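PDB 2VF7: excinuclease ABC, subunit A. from Deinococcus radiodurans, which binds DNA and hydrolyses ATP as a zinc-containing UvrA-family ABC protein that takes part in recognising damaged DNA for excision repair. Local coordinates for the interface of chains A and B. Residues are numbered along the deposited sequence; one frame, centred on the assembly and turned at random. Chains: chain A/B, Excinuclease ABC, subunit A..

The interface of chains A and B. Residues chain A 62, 94-95, 389, 393, 398; chain B 65, 68-69, 71.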
ATOM      1  N   GLN A  62       8.026  -5.369 -10.793  1.00 58.36           N
ATOM      2  CA  GLN A  62       7.161  -4.914  -9.683  1.00 58.82           C
ATOM      3  C   GLN A  62       7.157  -3.425  -9.467  1.00 59.10           C
ATOM      4  O   GLN A  62       6.109  -2.843  -9.217  1.00 60.02           O
ATOM      5  CB  GLN A  62       7.505  -5.598  -8.361  1.00 58.68           C
ATOM      6  CG  GLN A  62       6.729  -6.877  -8.137  1.00 60.17           C
ATOM      7  CD  GLN A  62       6.149  -7.005  -6.728  1.00 62.44           C
ATOM      8  OE1 GLN A  62       5.155  -7.727  -6.528  1.00 63.83           O
ATOM      9  NE2 GLN A  62       6.757  -6.313  -5.749  1.00 60.10           N
ATOM     10  N   ALA A  94       4.851  -9.429 -12.297  1.00 52.72           N
ATOM     11  CA  ALA A  94       5.499 -10.573 -11.666  1.00 53.00           C
ATOM     12  C   ALA A  94       5.056 -10.824 -10.227  1.00 53.98           C
ATOM     13  O   ALA A  94       4.855  -9.884  -9.465  1.00 54.55           O
ATOM     14  CB  ALA A  94       7.021 -10.415 -11.730  1.00 52.71           C
ATOM     15  N   VAL A  95       4.952 -12.108  -9.868  1.00 54.57           N
ATOM     16  CA  VAL A  95       4.698 -12.581  -8.502  1.00 54.62           C
ATOM     17  C   VAL A  95       5.876 -13.456  -8.036  1.00 54.85           C
ATOM     18  O   VAL A  95       6.239 -14.398  -8.719  1.00 54.90           O
ATOM     19  CB  VAL A  95       3.384 -13.422  -8.441  1.00 55.07           C
ATOM     20  CG1 VAL A  95       3.014 -13.747  -7.004  1.00 53.76           C
ATOM     21  CG2 VAL A  95       2.229 -12.685  -9.136  1.00 54.02           C
ATOM     22  N   ARG A 389       2.351 -22.496  -1.852  1.00 58.96           N
ATOM     23  CA  ARG A 389       2.039 -21.239  -2.521  1.00 58.58           C
ATOM     24  C   ARG A 389       1.865 -21.483  -4.013  1.00 57.83           C
ATOM     25  O   ARG A 389       1.052 -20.841  -4.675  1.00 57.27           O
ATOM     26  CB  ARG A 389       3.105 -20.207  -2.230  1.00 58.78           C
ATOM     27  CG  ARG A 389       2.528 -18.824  -2.175  1.00 61.95           C
ATOM     28  CD  ARG A 389       2.885 -18.078  -0.900  1.00 62.86           C
ATOM     29  NE  ARG A 389       3.879 -17.024  -1.115  1.00 64.90           N
ATOM     30  CZ  ARG A 389       3.695 -15.905  -1.827  1.00 65.21           C
ATOM     31  NH1 ARG A 389       2.543 -15.662  -2.454  1.00 67.21           N
ATOM     32  NH2 ARG A 389       4.684 -15.024  -1.923  1.00 63.30           N
ATOM     33  N   GLN A 393      -1.737 -21.059  -6.303  1.00 55.22           N
ATOM     34  CA  GLN A 393      -1.719 -20.362  -7.578  1.00 55.20           C
ATOM     35  C   GLN A 393      -2.430 -21.192  -8.646  1.00 55.00           C
ATOM     36  O   GLN A 393      -2.991 -20.644  -9.597  1.00 54.05           O
ATOM     37  CB  GLN A 393      -0.275 -20.111  -8.036  1.00 54.81           C
ATOM     38  CG  GLN A 393       0.530 -19.104  -7.229  1.00 56.23           C
ATOM     39  CD  GLN A 393      -0.286 -17.967  -6.607  1.00 57.59           C
ATOM     40  OE1 GLN A 393      -0.720 -17.020  -7.283  1.00 57.46           O
ATOM     41  NE2 GLN A 393      -0.473 -18.050  -5.295  1.00 58.41           N
ATOM     42  N   LEU A 398      -5.278 -16.549 -11.847  1.00 60.14           N
ATOM     43  CA  LEU A 398      -4.347 -15.546 -12.406  1.00 59.63           C
ATOM     44  C   LEU A 398      -3.838 -15.934 -13.791  1.00 58.80           C
ATOM     45  O   LEU A 398      -3.485 -17.098 -14.021  1.00 58.40           O
ATOM     46  CB  LEU A 398      -3.131 -15.313 -11.508  1.00 59.58           C
ATOM     47  CG  LEU A 398      -3.079 -14.092 -10.603  1.00 60.85           C
ATOM     48  CD1 LEU A 398      -1.632 -13.613 -10.450  1.00 60.56           C
ATOM     49  CD2 LEU A 398      -3.943 -12.975 -11.151  1.00 61.95           C
TER
ATOM     50  N   TYR B  65      -4.416 -10.244  -7.688  1.00 59.75           N
ATOM     51  CA  TYR B  65      -3.011  -9.956  -7.743  1.00 60.04           C
ATOM     52  C   TYR B  65      -2.523  -9.640  -6.339  1.00 60.63           C
ATOM     53  O   TYR B  65      -1.548 -10.239  -5.874  1.00 60.87           O
ATOM     54  CB  TYR B  65      -2.755  -8.792  -8.692  1.00 60.02           C
ATOM     55  CG  TYR B  65      -1.310  -8.360  -8.800  1.00 59.59           C
ATOM     56  CD1 TYR B  65      -0.419  -9.053  -9.612  1.00 59.85           C
ATOM     57  CD2 TYR B  65      -0.834  -7.253  -8.091  1.00 59.72           C
ATOM     58  CE1 TYR B  65       0.914  -8.665  -9.718  1.00 59.22           C
ATOM     59  CE2 TYR B  65       0.511  -6.852  -8.186  1.00 59.40           C
ATOM     60  CZ  TYR B  65       1.369  -7.561  -9.007  1.00 59.68           C
ATOM     61  OH  TYR B  65       2.684  -7.171  -9.132  1.00 60.31           O
ATOM     62  N   SER B  68      -2.028 -12.424  -4.134  1.00 63.34           N
ATOM     63  CA  SER B  68      -0.983 -13.342  -4.594  1.00 63.61           C
ATOM     64  C   SER B  68       0.390 -12.788  -4.260  1.00 63.97           C
ATOM     65  O   SER B  68       1.327 -13.546  -3.999  1.00 63.82           O
ATOM     66  CB  SER B  68      -1.107 -13.592  -6.098  1.00 63.37           C
ATOM     67  OG  SER B  68      -2.382 -14.134  -6.409  1.00 63.95           O
ATOM     68  N   VAL B  69       0.488 -11.458  -4.280  1.00 64.46           N
ATOM     69  CA  VAL B  69       1.708 -10.747  -3.934  1.00 64.78           C
ATOM     70  C   VAL B  69       1.934 -10.744  -2.424  1.00 65.42           C
ATOM     71  O   VAL B  69       3.049 -11.012  -1.980  1.00 65.95           O
ATOM     72  CB  VAL B  69       1.708  -9.318  -4.500  1.00 64.57           C
ATOM     73  CG1 VAL B  69       2.575  -8.399  -3.651  1.00 64.74           C
ATOM     74  CG2 VAL B  69       2.177  -9.333  -5.954  1.00 63.74           C
ATOM     75  N   PRO B  71      -0.026 -12.703   0.516  1.00 67.53           N
ATOM     76  CA  PRO B  71      -1.107 -13.618   0.923  1.00 68.14           C
ATOM     77  C   PRO B  71      -1.709 -13.292   2.295  1.00 68.87           C
ATOM     78  O   PRO B  71      -2.790 -12.694   2.369  1.00 68.81           O
ATOM     79  CB  PRO B  71      -0.418 -14.992   0.945  1.00 68.02           C
ATOM     80  CG  PRO B  71       0.782 -14.830   0.098  1.00 67.55           C
ATOM     81  CD  PRO B  71       1.242 -13.429   0.328  1.00 67.47           C
TER
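The C-terminal end of helix 49-69 of chain B, with the loop that follows it, packs against four elements of chain A: helix 49-69, strand 94-96, helix 382-393 and the loop around A:Leu398. A:Arg389 carries the main polar contact. Its side chain bends at chi2 and chi3 and presents a guanidinium edge to the last turn of the helix, where NH1 of A:Arg389 donates to the backbone O of B:Ser68 at 2.9 Å. The bond lies in the plane of both the guanidinium and the carbonyl and is fairly straight (152° at the hydrogen); because B:Ser68 is in the last turn, it caps a helix-end carbonyl, where the helix dipole would probably favour a cation. B:Pro71 crosses the arginine at about a right angle and comes over one guanidinium face off-centre, the CD of B:Pro71 3.8 Å above the plane and toward the rim. An alanine in place of A:Arg389 would remove both the donor to B:Ser68 and the flat surface against B:Pro71, and would probably loosen the hold on this helix end. A:Gln393, one turn further along helix 382-393, turns its amide back so that NE2 of A:Gln393 hydrogen-bonds to the carbonyl O of A:Arg389 (3.2 Å). This bond fixes the amide, leaving OE1 of A:Gln393 to take a weak hydrogen bond from OG of B:Ser68 (3.4 Å). A:Val95 lays CG1 against the B:Ser68 carbonyl. Beyond it, A:Gln62 and B:Val69 meet tip to tip, with OE1 of A:Gln62 3.4 Å from CG2 of B:Val69. That same CG2 sits over the rim of one face of the B:Tyr65 ring, whose CG is anti to the backbone N (chi1 178°). The phenol OH of B:Tyr65 comes within 3.5 Å of the carbonyl O of A:Ala94. Being part of a two-fold interface, the patch has a twin with the chains exchanged; in each, the far end of the helix that follows the P-loop packs against the partner subunit near the centre of the dimer.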